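Local structure of oxidoreductase, short chain dehydrogenase/reductase family protein (Bifidobacterium adolescentis L2-32, 6OW4) at the interface of chains A and B and the interface of chains A and C. The protein catalyses the NADH-dependent interconversion of a keto and a 20beta-hydroxyl group at C20 of steroids, as a member of the short-chain dehydrogenase/reductase family. Numbering follows the deposited sequence. Chains: chain A/B/C, Oxidoreductase, short chain dehydrogenase/reductase family protein.

Contact 1: the interface of chains A and B. Residues chain A 216-217, 220; chain B 193-194.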
ATOM      1  N   ALA A 216      16.239   7.966  -1.423  1.00 18.15           N
ATOM      2  CA  ALA A 216      16.459   8.777  -0.202  1.00 19.09           C
ATOM      3  C   ALA A 216      17.954   9.050  -0.009  1.00 19.50           C
ATOM      4  O   ALA A 216      18.302  10.191   0.344  1.00 20.56           O
ATOM      5  CB  ALA A 216      15.878   8.083   1.004  1.00 19.68           C
ATOM      6  N   ALA A 217      18.796   8.035  -0.219  1.00 19.65           N
ATOM      7  CA  ALA A 217      20.255   8.075   0.039  1.00 20.04           C
ATOM      8  C   ALA A 217      20.975   8.918  -1.022  1.00 19.77           C
ATOM      9  O   ALA A 217      21.943   9.606  -0.654  1.00 20.31           O
ATOM     10  CB  ALA A 217      20.807   6.671   0.089  1.00 20.52           C
ATOM     11  N   LYS A 220      20.995  13.668  -2.397  1.00 21.78           N
ATOM     12  CA  LYS A 220      22.182  14.558  -2.209  1.00 23.07           C
ATOM     13  C   LYS A 220      22.927  14.749  -3.534  1.00 22.62           C
ATOM     14  O   LYS A 220      23.367  15.882  -3.806  1.00 23.12           O
ATOM     15  CB  LYS A 220      23.211  13.954  -1.246  1.00 24.77           C
ATOM     16  CG  LYS A 220      22.727  13.653   0.166  1.00 27.28           C
ATOM     17  CD  LYS A 220      23.485  12.516   0.840  1.00 28.95           C
ATOM     18  CE  LYS A 220      22.605  11.625   1.695  1.00 30.32           C
ATOM     19  NZ  LYS A 220      21.794  12.396   2.668  1.00 31.95           N
TER
ATOM     20  N   SER B 193      18.699  12.461   6.341  1.00 56.46           N
ATOM     21  CA  SER B 193      19.316  11.271   5.697  1.00 53.03           C
ATOM     22  C   SER B 193      18.672   9.989   6.221  1.00 49.36           C
ATOM     23  O   SER B 193      18.142   9.965   7.330  1.00 50.03           O
ATOM     24  CB  SER B 193      20.805  11.260   5.925  1.00 53.09           C
ATOM     25  OG  SER B 193      21.403  12.446   5.422  1.00 54.11           O
ATOM     26  N   PRO B 194      18.702   8.884   5.437  1.00 45.12           N
ATOM     27  CA  PRO B 194      18.194   7.591   5.897  1.00 40.88           C
ATOM     28  C   PRO B 194      19.239   6.798   6.696  1.00 37.88           C
ATOM     29  O   PRO B 194      20.415   7.062   6.538  1.00 36.74           O
ATOM     30  CB  PRO B 194      17.873   6.889   4.571  1.00 41.69           C
ATOM     31  CG  PRO B 194      18.952   7.389   3.630  1.00 42.50           C
ATOM     32  CD  PRO B 194      19.215   8.819   4.058  1.00 44.07           C
TER
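B:Pro194 lays its ring against the last turn of helix 198-217 of chain A, and beside it B:Ser193 meets A:Lys220. The polar pair is the tight part of the contact. The lysine amino group, NZ, donates a hydrogen bond to the serine hydroxyl, OG, at 2.8 Å. The lysine starts with CG beside its own backbone N (chi1 -59°) and then bends near its end, at chi3 and chi4. This curved path brings NZ across to chain B. The serine CB stays 3.6 Å from the lysine NZ. The proline side is looser. Its CG rests over the backbone of the helix, 3.9 Å from the CA of A:Ala217. The methyl CB of A:Ala216 is 4.1 Å from the same proline CG, and the methyl CB of A:Ala217 also reaches it at 4.1 Å. The proline CD faces the carbonyl O of A:Ala216 at 4.1 Å, too far for more than van der Waals contact. The two small alanines let the proline ring come close to the helix backbone, with no long side chain between them. The patch is small, hiding 96 Å² in all. It joins the end of a helix and the short 3-10 helix 219-221 of one subunit to the short strand 193-194 of the other. It probably helps to fix how the two subunits are set against each other.

Contact 2: the interface of chains A and B. Residues chain A 136-138, 195-198; chain B 213, 217.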
ATOM      1  N   ASP A 136       8.304 -22.385  -8.958  1.00 24.15           N
ATOM      2  CA  ASP A 136       8.458 -21.267  -7.987  1.00 24.62           C
ATOM      3  C   ASP A 136       7.152 -21.131  -7.190  1.00 24.98           C
ATOM      4  O   ASP A 136       6.521 -20.058  -7.252  1.00 23.67           O
ATOM      5  CB  ASP A 136       8.861 -19.981  -8.715  1.00 24.37           C
ATOM      6  CG  ASP A 136       9.246 -18.828  -7.804  1.00 24.13           C
ATOM      7  OD1 ASP A 136       9.414 -19.066  -6.590  1.00 24.43           O
ATOM      8  OD2 ASP A 136       9.377 -17.700  -8.318  1.00 24.14           O
ATOM      9  N   ASP A 137       6.776 -22.186  -6.459  1.00 26.39           N
ATOM     10  CA  ASP A 137       5.506 -22.276  -5.689  1.00 27.23           C
ATOM     11  C   ASP A 137       5.844 -22.425  -4.199  1.00 27.18           C
ATOM     12  O   ASP A 137       6.970 -22.047  -3.816  1.00 25.23           O
ATOM     13  CB  ASP A 137       4.618 -23.398  -6.242  1.00 28.63           C
ATOM     14  CG  ASP A 137       5.280 -24.766  -6.277  1.00 29.97           C
ATOM     15  OD1 ASP A 137       6.070 -25.065  -5.357  1.00 31.85           O
ATOM     16  OD2 ASP A 137       5.007 -25.520  -7.233  1.00 30.80           O
ATOM     17  N   GLN A 138       4.897 -22.921  -3.392  1.00 28.01           N
ATOM     18  CA  GLN A 138       5.069 -23.158  -1.931  1.00 29.03           C
ATOM     19  C   GLN A 138       6.222 -24.145  -1.695  1.00 29.84           C
ATOM     20  O   GLN A 138       6.933 -23.989  -0.680  1.00 30.33           O
ATOM     21  CB  GLN A 138       3.765 -23.643  -1.287  1.00 29.32           C
ATOM     22  CG  GLN A 138       3.324 -25.051  -1.681  1.00 29.72           C
ATOM     23  CD  GLN A 138       2.710 -25.135  -3.057  1.00 30.09           C
ATOM     24  OE1 GLN A 138       2.310 -24.134  -3.647  1.00 29.39           O
ATOM     25  NE2 GLN A 138       2.633 -26.345  -3.586  1.00 31.16           N
ATOM     26  N   THR A 195      -0.493 -18.093  -9.128  1.00 31.14           N
ATOM     27  CA  THR A 195       0.556 -18.578 -10.066  1.00 29.71           C
ATOM     28  C   THR A 195       1.856 -18.736  -9.284  1.00 28.90           C
ATOM     29  O   THR A 195       2.057 -18.053  -8.281  1.00 28.52           O
ATOM     30  CB  THR A 195       0.720 -17.640 -11.271  1.00 29.78           C
ATOM     31  OG1 THR A 195       1.247 -16.400 -10.797  1.00 28.96           O
ATOM     32  CG2 THR A 195      -0.574 -17.402 -12.019  1.00 29.88           C
ATOM     33  N   PRO A 196       2.771 -19.642  -9.700  1.00 27.83           N
ATOM     34  CA  PRO A 196       4.044 -19.822  -9.001  1.00 26.40           C
ATOM     35  C   PRO A 196       4.969 -18.603  -9.158  1.00 24.24           C
ATOM     36  O   PRO A 196       5.677 -18.512 -10.145  1.00 23.31           O
ATOM     37  CB  PRO A 196       4.627 -21.087  -9.649  1.00 27.19           C
ATOM     38  CG  PRO A 196       4.023 -21.101 -11.036  1.00 27.68           C
ATOM     39  CD  PRO A 196       2.626 -20.545 -10.852  1.00 27.84           C
ATOM     40  N   VAL A 197       4.924 -17.695  -8.177  1.00 22.44           N
ATOM     41  CA  VAL A 197       5.750 -16.451  -8.115  1.00 21.48           C
ATOM     42  C   VAL A 197       6.214 -16.239  -6.665  1.00 20.90           C
ATOM     43  O   VAL A 197       6.359 -15.070  -6.252  1.00 20.63           O
ATOM     44  CB  VAL A 197       4.965 -15.239  -8.659  1.00 21.25           C
ATOM     45  CG1 VAL A 197       4.641 -15.400 -10.137  1.00 21.05           C
ATOM     46  CG2 VAL A 197       3.692 -14.969  -7.869  1.00 21.40           C
ATOM     47  N   ASN A 198       6.461 -17.334  -5.935  1.00 20.23           N
ATOM     48  CA  ASN A 198       6.879 -17.335  -4.506  1.00 20.02           C
ATOM     49  C   ASN A 198       8.167 -16.513  -4.360  1.00 19.97           C
ATOM     50  O   ASN A 198       8.108 -15.425  -3.758  1.00 21.18           O
ATOM     51  CB  ASN A 198       7.044 -18.762  -3.975  1.00 19.49           C
ATOM     52  CG  ASN A 198       7.378 -18.817  -2.499  1.00 19.33           C
ATOM     53  OD1 ASN A 198       7.433 -17.787  -1.832  1.00 18.77           O
ATOM     54  ND2 ASN A 198       7.603 -20.014  -1.981  1.00 19.44           N
TER
ATOM     55  N   TYR B 213       2.469 -14.799  -0.330  1.00 19.89           N
ATOM     56  CA  TYR B 213       2.350 -15.911  -1.309  1.00 20.89           C
ATOM     57  C   TYR B 213       1.943 -17.197  -0.583  1.00 21.33           C
ATOM     58  O   TYR B 213       1.019 -17.881  -1.068  1.00 23.04           O
ATOM     59  CB  TYR B 213       3.634 -16.165  -2.105  1.00 21.58           C
ATOM     60  CG  TYR B 213       3.489 -17.357  -3.014  1.00 22.42           C
ATOM     61  CD1 TYR B 213       2.932 -17.229  -4.277  1.00 22.40           C
ATOM     62  CD2 TYR B 213       3.813 -18.631  -2.575  1.00 22.97           C
ATOM     63  CE1 TYR B 213       2.749 -18.329  -5.099  1.00 23.03           C
ATOM     64  CE2 TYR B 213       3.634 -19.742  -3.385  1.00 23.39           C
ATOM     65  CZ  TYR B 213       3.099 -19.589  -4.651  1.00 23.66           C
ATOM     66  OH  TYR B 213       2.918 -20.681  -5.449  1.00 25.47           O
ATOM     67  N   ALA B 217      -1.164 -19.783  -1.106  1.00 22.25           N
ATOM     68  CA  ALA B 217      -0.796 -21.141  -1.571  1.00 23.17           C
ATOM     69  C   ALA B 217      -1.211 -22.202  -0.545  1.00 23.30           C
ATOM     70  O   ALA B 217      -1.608 -23.299  -0.976  1.00 22.91           O
ATOM     71  CB  ALA B 217       0.685 -21.200  -1.851  1.00 23.37           C
TER
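B:Tyr213 has CG opposite its backbone N (chi1 176°), which sends the ring out from its helix towards A:Asn198, whose own CG also lies opposite its N (chi1 -176°). The asparagine CB then sits over one face of the tyrosine ring, 3.8 Å from its centroid, in a CH-pi contact. Its amide follows the ring, with the two planes 10° apart, and the ring atom CD2 is 3.5 Å from the asparagine CB. The rim of the ring is bordered too. The carbonyl O of A:Thr195 lies at the edge, in plane, 3.3 Å from CE1. A:Gln138 CA lies at the edge near CE2. The phenol OH reaches in beside A:Asp137, 3.3 Å from its CB. A:Gln138 folds back, and its amide oxygen OE1 is 3.8 Å from the methyl CB of B:Ala217. Within chain A, the asparagine amide ND2 donates to the carbonyl O of A:Asp137 at 2.8 Å, from above the carbonyl plane. This bond ties the 136-138 loop to the helix start and probably steadies the wall round the ring. With an alanine in place of B:Tyr213, the A:Asn198 CB is likely to lose the ring face it packs on, and a gap would open beside A:Gln138 and the A:Thr195 carbonyl. The 195-197 loop leading into helix 198-217 and the 136-138 loop bonded to its first residue make the pocket; the tyrosine comes from near the end of the same helix in chain B.

Contact 3: the interface of chains A and B. Residues chain A 153-154, 157, 210; chain B 145, 149, 153, 202.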
ATOM      1  N   LEU A 153      17.399 -10.350  -7.477  1.00 16.12           N
ATOM      2  CA  LEU A 153      17.716  -9.467  -6.322  1.00 15.98           C
ATOM      3  C   LEU A 153      19.189  -9.042  -6.383  1.00 15.55           C
ATOM      4  O   LEU A 153      19.442  -7.842  -6.613  1.00 15.30           O
ATOM      5  CB  LEU A 153      17.377 -10.195  -5.015  1.00 16.20           C
ATOM      6  CG  LEU A 153      17.565  -9.382  -3.735  1.00 16.43           C
ATOM      7  CD1 LEU A 153      16.937  -7.999  -3.860  1.00 16.37           C
ATOM      8  CD2 LEU A 153      16.990 -10.123  -2.538  1.00 16.77           C
ATOM      9  N   ASN A 154      20.118  -9.984  -6.198  1.00 15.59           N
ATOM     10  CA  ASN A 154      21.582  -9.720  -6.143  1.00 15.56           C
ATOM     11  C   ASN A 154      22.055  -9.136  -7.480  1.00 14.85           C
ATOM     12  O   ASN A 154      22.818  -8.151  -7.453  1.00 14.85           O
ATOM     13  CB  ASN A 154      22.372 -10.978  -5.779  1.00 16.01           C
ATOM     14  CG  ASN A 154      22.165 -11.407  -4.342  1.00 16.32           C
ATOM     15  OD1 ASN A 154      21.234 -10.956  -3.681  1.00 16.32           O
ATOM     16  ND2 ASN A 154      23.026 -12.281  -3.854  1.00 17.10           N
ATOM     17  N   TYR A 157      20.845  -5.506  -7.831  1.00 14.64           N
ATOM     18  CA  TYR A 157      21.587  -4.689  -6.836  1.00 15.04           C
ATOM     19  C   TYR A 157      22.903  -4.204  -7.456  1.00 14.99           C
ATOM     20  O   TYR A 157      23.118  -2.982  -7.530  1.00 14.88           O
ATOM     21  CB  TYR A 157      21.825  -5.477  -5.542  1.00 15.54           C
ATOM     22  CG  TYR A 157      23.159  -5.219  -4.888  1.00 16.11           C
ATOM     23  CD1 TYR A 157      23.447  -4.003  -4.289  1.00 16.23           C
ATOM     24  CD2 TYR A 157      24.146  -6.190  -4.884  1.00 16.45           C
ATOM     25  CE1 TYR A 157      24.676  -3.762  -3.697  1.00 16.78           C
ATOM     26  CE2 TYR A 157      25.380  -5.966  -4.298  1.00 16.96           C
ATOM     27  CZ  TYR A 157      25.648  -4.749  -3.700  1.00 17.08           C
ATOM     28  OH  TYR A 157      26.871  -4.534  -3.130  1.00 17.45           O
ATOM     29  N   HIS A 210      14.485  -1.538  -2.157  1.00 16.65           N
ATOM     30  CA  HIS A 210      15.893  -1.212  -2.508  1.00 16.39           C
ATOM     31  C   HIS A 210      15.925   0.157  -3.200  1.00 15.66           C
ATOM     32  O   HIS A 210      16.669   1.038  -2.724  1.00 16.00           O
ATOM     33  CB  HIS A 210      16.514  -2.338  -3.347  1.00 16.31           C
ATOM     34  CG  HIS A 210      17.873  -2.024  -3.878  1.00 16.19           C
ATOM     35  ND1 HIS A 210      18.965  -1.846  -3.051  1.00 16.23           N
ATOM     36  CD2 HIS A 210      18.321  -1.868  -5.142  1.00 16.23           C
ATOM     37  CE1 HIS A 210      20.029  -1.585  -3.783  1.00 16.38           C
ATOM     38  NE2 HIS A 210      19.661  -1.596  -5.071  1.00 16.45           N
TER
ATOM     39  N   TRP B 145      25.916  -6.995   1.324  1.00 22.96           N
ATOM     40  CA  TRP B 145      24.641  -7.297   0.621  1.00 22.71           C
ATOM     41  C   TRP B 145      24.287  -8.776   0.808  1.00 23.54           C
ATOM     42  O   TRP B 145      23.225  -9.053   1.390  1.00 23.29           O
ATOM     43  CB  TRP B 145      24.710  -6.921  -0.865  1.00 22.41           C
ATOM     44  CG  TRP B 145      23.409  -7.145  -1.572  1.00 22.02           C
ATOM     45  CD1 TRP B 145      23.019  -8.267  -2.243  1.00 21.73           C
ATOM     46  CD2 TRP B 145      22.294  -6.237  -1.629  1.00 21.67           C
ATOM     47  NE1 TRP B 145      21.749  -8.112  -2.730  1.00 21.62           N
ATOM     48  CE2 TRP B 145      21.278  -6.878  -2.369  1.00 21.63           C
ATOM     49  CE3 TRP B 145      22.057  -4.946  -1.140  1.00 21.62           C
ATOM     50  CZ2 TRP B 145      20.051  -6.269  -2.631  1.00 21.13           C
ATOM     51  CZ3 TRP B 145      20.843  -4.346  -1.399  1.00 21.19           C
ATOM     52  CH2 TRP B 145      19.857  -5.000  -2.137  1.00 21.04           C
ATOM     53  N   ILE B 149      21.158 -10.872   2.707  1.00 24.91           N
ATOM     54  CA  ILE B 149      20.226 -11.673   1.854  1.00 24.59           C
ATOM     55  C   ILE B 149      20.250 -13.128   2.340  1.00 25.18           C
ATOM     56  O   ILE B 149      19.167 -13.717   2.505  1.00 24.40           O
ATOM     57  CB  ILE B 149      20.593 -11.569   0.356  1.00 24.93           C
ATOM     58  CG1 ILE B 149      20.702 -10.121  -0.140  1.00 24.48           C
ATOM     59  CG2 ILE B 149      19.628 -12.380  -0.496  1.00 24.97           C
ATOM     60  CD1 ILE B 149      19.674  -9.169   0.417  1.00 24.05           C
ATOM     61  N   LEU B 153      16.657 -13.257   4.213  1.00 24.76           N
ATOM     62  CA  LEU B 153      15.717 -13.750   3.168  1.00 23.99           C
ATOM     63  C   LEU B 153      15.813 -15.276   3.040  1.00 23.93           C
ATOM     64  O   LEU B 153      14.777 -15.945   3.214  1.00 24.63           O
ATOM     65  CB  LEU B 153      16.028 -13.064   1.835  1.00 23.23           C
ATOM     66  CG  LEU B 153      15.079 -13.401   0.686  1.00 23.35           C
ATOM     67  CD1 LEU B 153      13.625 -13.194   1.091  1.00 23.22           C
ATOM     68  CD2 LEU B 153      15.412 -12.571  -0.543  1.00 23.51           C
ATOM     69  N   ALA B 202      15.251  -4.360   2.010  1.00 20.31           N
ATOM     70  CA  ALA B 202      14.983  -5.208   0.825  1.00 20.28           C
ATOM     71  C   ALA B 202      14.528  -6.604   1.271  1.00 19.84           C
ATOM     72  O   ALA B 202      13.507  -7.081   0.745  1.00 20.22           O
ATOM     73  CB  ALA B 202      16.208  -5.279  -0.054  1.00 20.53           C
TER
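Helix 142-169 of chain A packs against helix 142-170 of chain B, with helix 198-217 of each chain alongside, and A:Tyr157 and B:Trp145 meet between them. The tyrosine ring lies flat on the indole, the planes 3° apart and the centroids of the tyrosine and the five-membered ring 3.8 Å apart. The two side chains run past each other in opposite directions. B:Trp145 has CG opposite its backbone N (chi1 -177°), which carries the indole across to chain A. Its other face is backed by B:Ile149 CD1 of its own chain. The ring is layered between tyrosine and isoleucine. At its rim, the indole NE1 donates to the side-chain amide oxygen OD1 of A:Asn154 at 3.0 Å. This oxygen lies close to the indole plane, but the donor stands well above the carbonyl plane, and the bond is bent (140° at H). The CZ3-CH2 edge of the indole points at the face of the A:His210 ring, with ND1 3.4 Å from CH2. A:Leu153 touches the indole with CD1, 3.8 Å from CZ2. Its other branch, CD2, meets CD2 of B:Leu153 tip to tip at 3.5 Å. Replacing B:Trp145 by an alanine would probably strip A:Tyr157 of its stacking partner and leave the A:Asn154 side-chain OD1 without its indole donor. The site runs from the first turn of helix 142-170 to the middle of the paired helices, where each leucine faces its own copy near the two-fold axis.

Contact 4: the interface of chains A and C. Residues chain A 55-56, 83, 262; chain C 23-24, 26.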
ATOM      1  N   ARG A  55      14.677  -3.980 -24.960  1.00 13.98           N
ATOM      2  CA  ARG A  55      15.063  -3.475 -26.307  1.00 14.37           C
ATOM      3  C   ARG A  55      14.146  -2.312 -26.712  1.00 14.22           C
ATOM      4  O   ARG A  55      14.637  -1.371 -27.357  1.00 14.26           O
ATOM      5  CB  ARG A  55      15.069  -4.604 -27.344  1.00 14.46           C
ATOM      6  CG  ARG A  55      13.705  -5.160 -27.727  1.00 14.68           C
ATOM      7  CD  ARG A  55      13.888  -6.358 -28.639  1.00 14.74           C
ATOM      8  NE  ARG A  55      12.635  -6.940 -29.100  1.00 14.99           N
ATOM      9  CZ  ARG A  55      12.154  -8.132 -28.751  1.00 15.26           C
ATOM     10  NH1 ARG A  55      12.814  -8.913 -27.913  1.00 15.43           N
ATOM     11  NH2 ARG A  55      11.004  -8.543 -29.253  1.00 15.48           N
ATOM     12  N   ASN A  56      12.869  -2.364 -26.337  1.00 14.21           N
ATOM     13  CA  ASN A  56      11.864  -1.331 -26.708  1.00 14.31           C
ATOM     14  C   ASN A  56      12.113  -0.058 -25.890  1.00 14.17           C
ATOM     15  O   ASN A  56      11.982   1.041 -26.463  1.00 14.37           O
ATOM     16  CB  ASN A  56      10.441  -1.866 -26.563  1.00 14.39           C
ATOM     17  CG  ASN A  56      10.038  -2.720 -27.744  1.00 14.66           C
ATOM     18  OD1 ASN A  56       9.564  -2.201 -28.750  1.00 15.37           O
ATOM     19  ND2 ASN A  56      10.223  -4.025 -27.634  1.00 14.38           N
ATOM     20  N   LEU A  83      20.721  -5.619 -32.963  1.00 23.30           N
ATOM     21  CA  LEU A  83      19.797  -4.592 -32.409  1.00 23.09           C
ATOM     22  C   LEU A  83      20.514  -3.240 -32.312  1.00 23.54           C
ATOM     23  O   LEU A  83      19.939  -2.233 -32.765  1.00 22.68           O
ATOM     24  CB  LEU A  83      19.297  -5.044 -31.033  1.00 22.36           C
ATOM     25  CG  LEU A  83      18.214  -6.122 -31.041  1.00 21.88           C
ATOM     26  CD1 LEU A  83      17.987  -6.669 -29.641  1.00 21.10           C
ATOM     27  CD2 LEU A  83      16.915  -5.581 -31.615  1.00 22.03           C
ATOM     28  N   ASN A 262       5.071  -3.651 -25.403  1.00 15.56           N
ATOM     29  CA  ASN A 262       6.444  -3.205 -25.038  1.00 15.27           C
ATOM     30  C   ASN A 262       6.538  -1.676 -25.116  1.00 15.26           C
ATOM     31  O   ASN A 262       7.272  -1.095 -24.295  1.00 15.32           O
ATOM     32  CB  ASN A 262       7.504  -3.885 -25.907  1.00 15.29           C
ATOM     33  CG  ASN A 262       7.638  -5.368 -25.629  1.00 15.34           C
ATOM     34  OD1 ASN A 262       7.519  -5.800 -24.483  1.00 15.01           O
ATOM     35  ND2 ASN A 262       7.897  -6.154 -26.663  1.00 15.63           N
TER
ATOM     36  N   LEU C  23       5.516  -6.223 -31.106  1.00 19.50           N
ATOM     37  CA  LEU C  23       6.678  -6.402 -30.195  1.00 19.69           C
ATOM     38  C   LEU C  23       7.660  -5.234 -30.340  1.00 19.47           C
ATOM     39  O   LEU C  23       8.238  -4.835 -29.314  1.00 19.31           O
ATOM     40  CB  LEU C  23       7.360  -7.736 -30.512  1.00 20.04           C
ATOM     41  CG  LEU C  23       6.841  -8.949 -29.742  1.00 20.45           C
ATOM     42  CD1 LEU C  23       5.324  -9.022 -29.775  1.00 20.84           C
ATOM     43  CD2 LEU C  23       7.446 -10.231 -30.293  1.00 20.35           C
ATOM     44  N   ASP C  24       7.846  -4.713 -31.557  1.00 20.10           N
ATOM     45  CA  ASP C  24       8.950  -3.774 -31.896  1.00 20.23           C
ATOM     46  C   ASP C  24       8.441  -2.710 -32.873  1.00 20.58           C
ATOM     47  O   ASP C  24       8.879  -2.714 -34.039  1.00 20.75           O
ATOM     48  CB  ASP C  24      10.151  -4.547 -32.447  1.00 20.70           C
ATOM     49  CG  ASP C  24      10.711  -5.555 -31.460  1.00 20.43           C
ATOM     50  OD1 ASP C  24      11.371  -5.126 -30.496  1.00 19.90           O
ATOM     51  OD2 ASP C  24      10.457  -6.760 -31.645  1.00 21.40           O
ATOM     52  N   TRP C  26       9.143   0.350 -33.006  1.00 21.88           N
ATOM     53  CA  TRP C  26      10.288   1.228 -33.378  1.00 22.09           C
ATOM     54  C   TRP C  26      10.875   0.822 -34.740  1.00 22.92           C
ATOM     55  O   TRP C  26      11.576   1.658 -35.344  1.00 23.09           O
ATOM     56  CB  TRP C  26      11.352   1.214 -32.271  1.00 21.84           C
ATOM     57  CG  TRP C  26      11.884  -0.148 -31.944  1.00 22.08           C
ATOM     58  CD1 TRP C  26      11.397  -1.015 -31.009  1.00 21.76           C
ATOM     59  CD2 TRP C  26      13.011  -0.807 -32.550  1.00 22.79           C
ATOM     60  NE1 TRP C  26      12.137  -2.165 -30.993  1.00 22.31           N
ATOM     61  CE2 TRP C  26      13.136  -2.068 -31.926  1.00 22.92           C
ATOM     62  CE3 TRP C  26      13.922  -0.458 -33.554  1.00 23.76           C
ATOM     63  CZ2 TRP C  26      14.138  -2.975 -32.274  1.00 23.15           C
ATOM     64  CZ3 TRP C  26      14.912  -1.357 -33.898  1.00 24.45           C
ATOM     65  CH2 TRP C  26      15.017  -2.598 -33.266  1.00 23.83           C
TER
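The loop backbone turns between C:Leu23 (psi -37°) and C:Asp24 (psi 70°), presenting the leucine carbonyl to A:Asn56 and A:Asn262 while the aspartate side chain faces A:Arg55. A:Arg55 runs extended from CG to NE and grips the carboxylate side-on. Its NE meets OD1 of C:Asp24 at 2.6 Å in a salt bridge, and its NH2 donates to OD2 at 3.0 Å. Both oxygens use their syn lone pairs. The anti lone pair of C:Asp24 OD1 takes a further bond from the indole NE1 of C:Trp26, at 3.1 Å. That internal bond helps to fix the carboxylate and links the indole to it. Two amides approach the carbonyl O of C:Leu23. A:Asn262 ND2 makes the sounder bond to this O, straight (175° at H) at 3.0 Å, in the carbonyl plane on a lone pair. A:Asn56 ND2 comes to it nearly along the carbonyl axis at 2.7 Å, but bent at its hydrogen and less certain. Its amide oxygen also nears this carbonyl, an unfavourable pairing that makes the placing of that amide group doubtful. Beyond the polar cluster, A:Leu83 sets its CD2 3.9 Å from CZ2 of C:Trp26. The loop and the short 3-10 helix 25-27 belong to the N-terminal part of chain C. They lie on chain A beside helix 77-91 and the start of helix 262-273, and against helix 52-63. That helix starts within the Rossmann glycine motif that binds NAD; A:Arg55 and A:Asn56 directly follow the motif.

Contacts 1, 2 and 3 belong to one two-fold interface, that of chains A and B. Contact 3 lies between the others, about 18 Å from contact 1 and 19 Å from contact 2, centre to centre of the C-alpha atoms; contacts 1 and 2 are about 34 Å apart. All three use helix 198-217, which also carries Tyr200 and Lys204 of the catalytic YxxxK motif. Ala217 serves in contact 1 from chain A and in contact 2 from chain B. Contact 4, about 29 Å from contact 3, joins chain C through different elements. Together they probably build the tetramer usual in this family.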